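Local coordinates for DNA ligase (Archaeoglobus fulgidus, PDB 3GDE), which seals nicks in double-stranded DNA during replication, recombination and repair, consuming ATP and passing through an enzyme-adenylate intermediate, at residues Lys252-Arg257 with Met311-Val316; Val302-Glu307 with Ile333-His338. One frame throughout, in Å; residues are numbered along the deposited sequence.

Contact 1. Residues Lys252-Arg257 with Met311-Val316; sequences KFDGSR and MPFQHV. With PO4 (phosphate ion), chain C.
Asp-254 O and Met-311 O, two acceptors facing each other at 3.9 Å, are reconciled by a pair of waters, each donating to both carbonyl oxygens; the shortest of the four bonds, from one water to Met-311 O, measures 2.7 Å. The site is the KxDG motif of the nucleotidyltransferase fold, here Lys-252 to Gly-255, set against the start of helix 313-321. It illustrates how a motif loop can meet a helix start largely through water, for the direct polar bond is weak: Phe-313 N reaches Asp-254 OD1 over 2.9 Å, but the N-H points poorly at it (125°). The aspartate CB points toward 311-316, and CG lies anti to the backbone N (chi1 -178°). OD1 also sits 3.2 Å from Phe-313 CB and near the plane of the ring at its edge, with carboxylate and ring turned 50° apart. Beyond CB the Phe-313 ring leads away from the loop to meet Arg-529 and Arg-531 of the OB-fold region, as suits a closed ligase. Lys-252, predicted to carry the AMP, turns its amine elsewhere: NZ donates at 2.7 Å to O1 of a phosphate ion, probably from the crystallisation liquor, and pairs with Glu-398, while Lys-420 holds the same ion. Farther along, Ser-256 meets Val-316 by plain packing, its OG 3.6 Å from CB of the valine and its CB 3.8 Å from CG1.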
ATOM      1  N   LYS A 252       3.930 -21.884  -8.550  1.00 30.70           N
ATOM      2  CA  LYS A 252       3.238 -20.679  -8.131  1.00 30.39           C
ATOM      3  C   LYS A 252       1.927 -21.035  -7.441  1.00 30.28           C
ATOM      4  O   LYS A 252       0.979 -21.490  -8.090  1.00 30.12           O
ATOM      5  CB  LYS A 252       2.966 -19.726  -9.290  1.00 30.59           C
ATOM      6  CG  LYS A 252       2.437 -18.405  -8.770  1.00 30.68           C
ATOM      7  CD  LYS A 252       2.301 -17.382  -9.854  1.00 33.32           C
ATOM      8  CE  LYS A 252       2.168 -15.997  -9.258  1.00 33.06           C
ATOM      9  NZ  LYS A 252       0.954 -15.873  -8.417  1.00 34.30           N
ATOM     10  N   PHE A 253       1.886 -20.796  -6.129  1.00 30.10           N
ATOM     11  CA  PHE A 253       0.737 -21.130  -5.282  1.00 30.24           C
ATOM     12  C   PHE A 253      -0.453 -20.168  -5.381  1.00 29.88           C
ATOM     13  O   PHE A 253      -0.295 -18.965  -5.558  1.00 29.89           O
ATOM     14  CB  PHE A 253       1.181 -21.243  -3.817  1.00 30.46           C
ATOM     15  CG  PHE A 253       2.247 -22.277  -3.587  1.00 32.07           C
ATOM     16  CD1 PHE A 253       1.908 -23.616  -3.391  1.00 32.63           C
ATOM     17  CD2 PHE A 253       3.595 -21.912  -3.565  1.00 33.71           C
ATOM     18  CE1 PHE A 253       2.898 -24.579  -3.181  1.00 33.12           C
ATOM     19  CE2 PHE A 253       4.596 -22.865  -3.360  1.00 33.10           C
ATOM     20  CZ  PHE A 253       4.249 -24.200  -3.169  1.00 32.49           C
ATOM     21  N   ASP A 254      -1.652 -20.723  -5.272  1.00 29.78           N
ATOM     22  CA  ASP A 254      -2.845 -19.926  -5.039  1.00 29.41           C
ATOM     23  C   ASP A 254      -2.884 -19.630  -3.542  1.00 28.93           C
ATOM     24  O   ASP A 254      -3.404 -20.423  -2.743  1.00 28.88           O
ATOM     25  CB  ASP A 254      -4.105 -20.675  -5.490  1.00 29.17           C
ATOM     26  CG  ASP A 254      -5.384 -19.856  -5.297  1.00 30.70           C
ATOM     27  OD1 ASP A 254      -5.325 -18.761  -4.699  1.00 31.67           O
ATOM     28  OD2 ASP A 254      -6.458 -20.308  -5.747  1.00 31.53           O
ATOM     29  N   GLY A 255      -2.296 -18.499  -3.166  1.00 28.28           N
ATOM     30  CA  GLY A 255      -2.248 -18.084  -1.772  1.00 27.76           C
ATOM     31  C   GLY A 255      -1.850 -16.629  -1.611  1.00 27.36           C
ATOM     32  O   GLY A 255      -1.916 -15.856  -2.568  1.00 26.89           O
ATOM     33  N   SER A 256      -1.454 -16.258  -0.391  1.00 26.75           N
ATOM     34  CA  SER A 256      -1.020 -14.897  -0.106  1.00 26.61           C
ATOM     35  C   SER A 256       0.435 -14.860   0.317  1.00 26.10           C
ATOM     36  O   SER A 256       0.835 -15.554   1.236  1.00 25.89           O
ATOM     37  CB  SER A 256      -1.889 -14.249   0.962  1.00 26.20           C
ATOM     38  OG  SER A 256      -3.245 -14.297   0.584  1.00 28.90           O
ATOM     39  N   ARG A 257       1.211 -14.020  -0.354  1.00 25.97           N
ATOM     40  CA  ARG A 257       2.606 -13.853  -0.016  1.00 26.12           C
ATOM     41  C   ARG A 257       2.795 -13.194   1.362  1.00 26.40           C
ATOM     42  O   ARG A 257       2.066 -12.274   1.744  1.00 26.89           O
ATOM     43  CB  ARG A 257       3.318 -13.069  -1.098  1.00 25.49           C
ATOM     44  CG  ARG A 257       4.806 -13.285  -1.066  1.00 26.32           C
ATOM     45  CD  ARG A 257       5.453 -12.859  -2.346  1.00 24.46           C
ATOM     46  NE  ARG A 257       6.891 -12.749  -2.182  1.00 21.53           N
ATOM     47  CZ  ARG A 257       7.702 -12.214  -3.087  1.00 21.96           C
ATOM     48  NH1 ARG A 257       7.208 -11.733  -4.230  1.00 19.15           N
ATOM     49  NH2 ARG A 257       9.005 -12.147  -2.844  1.00 19.50           N
ATOM     50  N   MET A 311      -7.547 -24.337  -0.898  1.00 44.98           N
ATOM     51  CA  MET A 311      -8.628 -23.361  -0.990  1.00 43.83           C
ATOM     52  C   MET A 311      -8.113 -22.078  -1.643  1.00 42.35           C
ATOM     53  O   MET A 311      -6.909 -21.827  -1.624  1.00 41.98           O
ATOM     54  CB  MET A 311      -9.206 -23.087   0.399  1.00 44.49           C
ATOM     55  CG  MET A 311      -9.856 -24.304   1.033  1.00 46.16           C
ATOM     56  SD  MET A 311     -11.378 -24.765   0.165  1.00 51.64           S
ATOM     57  CE  MET A 311     -11.375 -26.540   0.399  1.00 48.40           C
ATOM     58  N   PRO A 312      -9.020 -21.254  -2.211  1.00 41.00           N
ATOM     59  CA  PRO A 312      -8.575 -20.059  -2.946  1.00 39.97           C
ATOM     60  C   PRO A 312      -8.044 -18.960  -2.013  1.00 38.46           C
ATOM     61  O   PRO A 312      -8.390 -18.927  -0.834  1.00 38.42           O
ATOM     62  CB  PRO A 312      -9.847 -19.608  -3.674  1.00 39.92           C
ATOM     63  CG  PRO A 312     -10.951 -20.045  -2.774  1.00 40.39           C
ATOM     64  CD  PRO A 312     -10.493 -21.361  -2.193  1.00 40.99           C
ATOM     65  N   PHE A 313      -7.224 -18.065  -2.553  1.00 37.07           N
ATOM     66  CA  PHE A 313      -6.451 -17.112  -1.740  1.00 35.87           C
ATOM     67  C   PHE A 313      -7.276 -16.132  -0.901  1.00 35.12           C
ATOM     68  O   PHE A 313      -6.804 -15.668   0.131  1.00 34.70           O
ATOM     69  CB  PHE A 313      -5.438 -16.345  -2.604  1.00 35.44           C
ATOM     70  CG  PHE A 313      -6.036 -15.219  -3.385  1.00 34.56           C
ATOM     71  CD1 PHE A 313      -5.914 -13.909  -2.935  1.00 34.47           C
ATOM     72  CD2 PHE A 313      -6.729 -15.464  -4.567  1.00 34.49           C
ATOM     73  CE1 PHE A 313      -6.474 -12.856  -3.648  1.00 34.57           C
ATOM     74  CE2 PHE A 313      -7.294 -14.416  -5.290  1.00 34.36           C
ATOM     75  CZ  PHE A 313      -7.163 -13.110  -4.830  1.00 35.03           C
ATOM     76  N   GLN A 314      -8.487 -15.807  -1.346  1.00 34.44           N
ATOM     77  CA  GLN A 314      -9.319 -14.843  -0.617  1.00 34.55           C
ATOM     78  C   GLN A 314      -9.771 -15.396   0.739  1.00 34.52           C
ATOM     79  O   GLN A 314     -10.200 -14.644   1.608  1.00 34.25           O
ATOM     80  CB  GLN A 314     -10.510 -14.350  -1.458  1.00 34.72           C
ATOM     81  CG  GLN A 314     -11.663 -15.360  -1.643  1.00 34.25           C
ATOM     82  CD  GLN A 314     -11.487 -16.285  -2.843  1.00 35.42           C
ATOM     83  OE1 GLN A 314     -12.394 -17.038  -3.174  1.00 37.59           O
ATOM     84  NE2 GLN A 314     -10.331 -16.228  -3.501  1.00 35.56           N
ATOM     85  N   HIS A 315      -9.651 -16.713   0.905  1.00 34.79           N
ATOM     86  CA  HIS A 315      -9.826 -17.358   2.200  1.00 35.07           C
ATOM     87  C   HIS A 315      -8.701 -16.975   3.165  1.00 34.38           C
ATOM     88  O   HIS A 315      -8.961 -16.710   4.339  1.00 34.32           O
ATOM     89  CB  HIS A 315      -9.922 -18.881   2.043  1.00 35.49           C
ATOM     90  CG  HIS A 315     -11.223 -19.349   1.470  1.00 37.41           C
ATOM     91  ND1 HIS A 315     -11.886 -20.461   1.940  1.00 40.00           N
ATOM     92  CD2 HIS A 315     -11.987 -18.856   0.464  1.00 40.31           C
ATOM     93  CE1 HIS A 315     -12.999 -20.635   1.247  1.00 41.55           C
ATOM     94  NE2 HIS A 315     -13.083 -19.675   0.345  1.00 41.00           N
ATOM     95  N   VAL A 316      -7.460 -16.948   2.677  1.00 34.13           N
ATOM     96  CA  VAL A 316      -6.339 -16.437   3.478  1.00 34.02           C
ATOM     97  C   VAL A 316      -6.574 -14.956   3.827  1.00 34.70           C
ATOM     98  O   VAL A 316      -6.295 -14.525   4.947  1.00 34.44           O
ATOM     99  CB  VAL A 316      -4.959 -16.601   2.779  1.00 33.92           C
ATOM    100  CG1 VAL A 316      -3.843 -16.104   3.688  1.00 32.53           C
ATOM    101  CG2 VAL A 316      -4.699 -18.057   2.379  1.00 32.64           C
TER
HETATM  102  P   PO4 C 557      -0.443 -12.546  -9.143  1.00 56.04           P
HETATM  103  O1  PO4 C 557      -0.909 -13.875  -8.599  1.00 56.03           O
HETATM  104  O2  PO4 C 557       0.166 -12.673 -10.516  1.00 55.87           O
HETATM  105  O3  PO4 C 557      -1.621 -11.603  -9.186  1.00 56.25           O
HETATM  106  O4  PO4 C 557       0.620 -12.005  -8.226  1.00 57.07           O
HETATM  107  O   HOH W   1      -5.044 -19.977  -0.514  1.00 23.38           O
HETATM  108  O   HOH W   2      -4.654 -22.950  -2.631  1.00 27.63           O

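Contact 2. Residues Val302-Glu307 with Ile333-His338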
ATOM      1  N   VAL A 302       1.412 -18.238   2.076  1.00 32.59           N
ATOM      2  CA  VAL A 302       0.425 -18.859   2.960  1.00 32.66           C
ATOM      3  C   VAL A 302      -0.780 -19.307   2.125  1.00 33.21           C
ATOM      4  O   VAL A 302      -1.337 -18.524   1.340  1.00 32.63           O
ATOM      5  CB  VAL A 302       0.003 -17.903   4.099  1.00 32.42           C
ATOM      6  CG1 VAL A 302      -1.165 -18.467   4.885  1.00 32.31           C
ATOM      7  CG2 VAL A 302       1.169 -17.672   5.031  1.00 33.07           C
ATOM      8  N   ILE A 303      -1.164 -20.572   2.272  1.00 33.73           N
ATOM      9  CA  ILE A 303      -2.313 -21.094   1.542  1.00 34.98           C
ATOM     10  C   ILE A 303      -3.374 -21.626   2.499  1.00 35.98           C
ATOM     11  O   ILE A 303      -3.057 -22.123   3.585  1.00 36.36           O
ATOM     12  CB  ILE A 303      -1.926 -22.166   0.466  1.00 34.96           C
ATOM     13  CG1 ILE A 303      -1.389 -23.446   1.125  1.00 34.89           C
ATOM     14  CG2 ILE A 303      -0.946 -21.590  -0.563  1.00 34.44           C
ATOM     15  CD1 ILE A 303      -0.963 -24.529   0.154  1.00 35.20           C
ATOM     16  N   ALA A 304      -4.633 -21.501   2.101  1.00 37.00           N
ATOM     17  CA  ALA A 304      -5.733 -22.049   2.876  1.00 38.16           C
ATOM     18  C   ALA A 304      -5.957 -23.487   2.437  1.00 39.33           C
ATOM     19  O   ALA A 304      -6.003 -23.771   1.244  1.00 39.28           O
ATOM     20  CB  ALA A 304      -6.989 -21.219   2.687  1.00 37.80           C
ATOM     21  N   VAL A 305      -6.058 -24.396   3.406  1.00 41.07           N
ATOM     22  CA  VAL A 305      -6.349 -25.812   3.134  1.00 42.57           C
ATOM     23  C   VAL A 305      -7.541 -26.289   3.970  1.00 43.77           C
ATOM     24  O   VAL A 305      -7.816 -25.744   5.037  1.00 44.14           O
ATOM     25  CB  VAL A 305      -5.115 -26.734   3.354  1.00 42.53           C
ATOM     26  CG1 VAL A 305      -3.975 -26.343   2.420  1.00 41.90           C
ATOM     27  CG2 VAL A 305      -4.655 -26.704   4.801  1.00 42.46           C
ATOM     28  N   LYS A 306      -8.260 -27.288   3.471  1.00 45.17           N
ATOM     29  CA  LYS A 306      -9.423 -27.814   4.185  1.00 46.62           C
ATOM     30  C   LYS A 306      -9.642 -29.289   3.841  1.00 47.21           C
ATOM     31  O   LYS A 306      -9.825 -29.648   2.671  1.00 47.29           O
ATOM     32  CB  LYS A 306     -10.672 -26.965   3.899  1.00 46.68           C
ATOM     33  CG  LYS A 306     -11.880 -27.253   4.802  1.00 47.81           C
ATOM     34  CD  LYS A 306     -11.729 -26.682   6.210  1.00 48.37           C
ATOM     35  CE  LYS A 306     -13.098 -26.518   6.880  1.00 50.08           C
ATOM     36  NZ  LYS A 306     -13.015 -26.123   8.325  1.00 49.38           N
ATOM     37  N   GLU A 307      -9.603 -30.130   4.879  1.00 48.03           N
ATOM     38  CA  GLU A 307      -9.649 -31.593   4.747  1.00 48.74           C
ATOM     39  C   GLU A 307      -8.716 -32.072   3.631  1.00 48.70           C
ATOM     40  O   GLU A 307      -9.123 -32.827   2.747  1.00 49.14           O
ATOM     41  CB  GLU A 307     -11.087 -32.102   4.523  1.00 48.99           C
ATOM     42  CG  GLU A 307     -12.172 -31.442   5.385  1.00 50.96           C
ATOM     43  CD  GLU A 307     -12.278 -32.018   6.797  1.00 54.76           C
ATOM     44  OE1 GLU A 307     -12.617 -31.243   7.725  1.00 55.67           O
ATOM     45  OE2 GLU A 307     -12.033 -33.237   6.986  1.00 55.54           O
ATOM     46  N   ILE A 333     -10.939 -21.749   8.771  1.00 47.55           N
ATOM     47  CA  ILE A 333      -9.962 -21.624   7.687  1.00 45.56           C
ATOM     48  C   ILE A 333      -8.566 -22.010   8.192  1.00 44.57           C
ATOM     49  O   ILE A 333      -7.815 -21.144   8.651  1.00 44.36           O
ATOM     50  CB  ILE A 333      -9.941 -20.169   7.099  1.00 45.21           C
ATOM     51  CG1 ILE A 333     -11.365 -19.638   6.882  1.00 44.97           C
ATOM     52  CG2 ILE A 333      -9.106 -20.099   5.828  1.00 44.20           C
ATOM     53  CD1 ILE A 333     -11.452 -18.134   6.675  1.00 45.23           C
ATOM     54  N   PRO A 334      -8.235 -23.317   8.154  1.00 43.39           N
ATOM     55  CA  PRO A 334      -6.867 -23.772   8.409  1.00 42.60           C
ATOM     56  C   PRO A 334      -5.871 -23.253   7.367  1.00 41.70           C
ATOM     57  O   PRO A 334      -6.255 -22.961   6.230  1.00 41.39           O
ATOM     58  CB  PRO A 334      -6.980 -25.300   8.312  1.00 42.47           C
ATOM     59  CG  PRO A 334      -8.429 -25.587   8.602  1.00 43.22           C
ATOM     60  CD  PRO A 334      -9.144 -24.455   7.925  1.00 43.55           C
ATOM     61  N   LEU A 335      -4.605 -23.140   7.761  1.00 40.48           N
ATOM     62  CA  LEU A 335      -3.575 -22.617   6.875  1.00 39.67           C
ATOM     63  C   LEU A 335      -2.304 -23.444   6.920  1.00 39.26           C
ATOM     64  O   LEU A 335      -2.032 -24.129   7.907  1.00 38.96           O
ATOM     65  CB  LEU A 335      -3.227 -21.172   7.240  1.00 39.44           C
ATOM     66  CG  LEU A 335      -4.317 -20.101   7.289  1.00 39.26           C
ATOM     67  CD1 LEU A 335      -3.767 -18.832   7.940  1.00 38.52           C
ATOM     68  CD2 LEU A 335      -4.881 -19.807   5.914  1.00 38.29           C
ATOM     69  N   GLU A 336      -1.530 -23.373   5.838  1.00 38.63           N
ATOM     70  CA  GLU A 336      -0.139 -23.809   5.865  1.00 37.92           C
ATOM     71  C   GLU A 336       0.745 -22.833   5.105  1.00 37.18           C
ATOM     72  O   GLU A 336       0.256 -22.057   4.283  1.00 36.84           O
ATOM     73  CB  GLU A 336       0.030 -25.242   5.368  1.00 38.08           C
ATOM     74  CG  GLU A 336      -0.655 -25.557   4.074  1.00 39.29           C
ATOM     75  CD  GLU A 336      -0.717 -27.041   3.819  1.00 40.24           C
ATOM     76  OE1 GLU A 336      -0.087 -27.499   2.849  1.00 41.43           O
ATOM     77  OE2 GLU A 336      -1.385 -27.749   4.599  1.00 41.31           O
ATOM     78  N   ALA A 337       2.040 -22.867   5.412  1.00 36.22           N
ATOM     79  CA  ALA A 337       3.000 -21.930   4.845  1.00 35.36           C
ATOM     80  C   ALA A 337       4.060 -22.671   4.048  1.00 34.68           C
ATOM     81  O   ALA A 337       4.564 -23.702   4.487  1.00 34.58           O
ATOM     82  CB  ALA A 337       3.644 -21.087   5.943  1.00 35.17           C
ATOM     83  N   HIS A 338       4.368 -22.137   2.869  1.00 33.81           N
ATOM     84  CA  HIS A 338       5.398 -22.674   1.988  1.00 33.06           C
ATOM     85  C   HIS A 338       6.434 -21.598   1.731  1.00 32.51           C
ATOM     86  O   HIS A 338       6.142 -20.575   1.109  1.00 32.94           O
ATOM     87  CB  HIS A 338       4.795 -23.152   0.668  1.00 32.96           C
ATOM     88  CG  HIS A 338       3.775 -24.237   0.828  1.00 33.00           C
ATOM     89  ND1 HIS A 338       3.965 -25.512   0.345  1.00 32.79           N
ATOM     90  CD2 HIS A 338       2.561 -24.240   1.429  1.00 32.12           C
ATOM     91  CE1 HIS A 338       2.910 -26.252   0.631  1.00 32.75           C
ATOM     92  NE2 HIS A 338       2.048 -25.505   1.296  1.00 32.70           N
TER
HETATM   93  O   HOH W   3      -8.498 -23.211   4.878  1.00 47.55           O
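Pro-334 O is gripped from several directions: a water donates to it at 2.6 Å, Val-305 N donates at 3.2 Å, and the CA-H of Ala-304 adds a longer contact. The amide of Val-305 comes from above the carbonyl plane, 45° out of it, and the same water donates to Val-305 O, joining two acceptors that would otherwise face each other unaided. This is the frayed end of an antiparallel strand pair, 302-306 with 335-338, in the adenylation domain. One step inward the pairing is regular: Ile-303 and Glu-336 form a hydrogen-bonded pair, Ile-303 N to Glu-336 O at 2.9 Å and Glu-336 N to Ile-303 O at 3.0 Å, both nearly straight. Val-302, Ala-304, Leu-335 and Ala-337 send their side chains to one face, where Val-316 of helix 313-321 covers Val-302 and Ala-304. Ile-303 and Glu-336 point to the other face. Glu-336 CG, set between its backbone N and carbonyl carbon (chi1 49°), rests 3.7 Å from Ile-303 CG1, and the extended chain then reaches Val-305, crossing it at about a right angle and leaving OE2 3.4 Å from CG2 of that valine. OE1 receives a weak hydrogen bond from neighbouring His-338 NE2 at 3.3 Å, while Ile-303 CD1 lies obliquely against the imidazole. An alanine in place of Glu-336 would probably leave His-338 NE2 without this acceptor and open a gap beside Ile-303 and Val-305. With OE1 beside NE2, the nearby carboxylate would tend to favour a protonated imidazole at His-338.

Both contacts lie in the adenylation domain, their centres 8 Å apart. Contact 2 is nearer to core, with six of its eleven touching residues buried against two of seven in contact 1; none is exposed in either. They interlock: Ser-256 N probably bonds Val-302 O, Met-311 N probably bonds Ala-304 O, and Asp-254 O packs on Ile-303 CG2. Strand 296-306 is thus flanked by strands 256-262, 309-311 and 335-342. The chemistry follows position. Contact 1, where loop meets helix, buries 255 Å² and joins carbonyls through water beside one weak N-H to carboxylate bond; contact 2, between strands, buries 519 Å² through direct backbone pairs, aliphatic packing and the Glu-336 side chain.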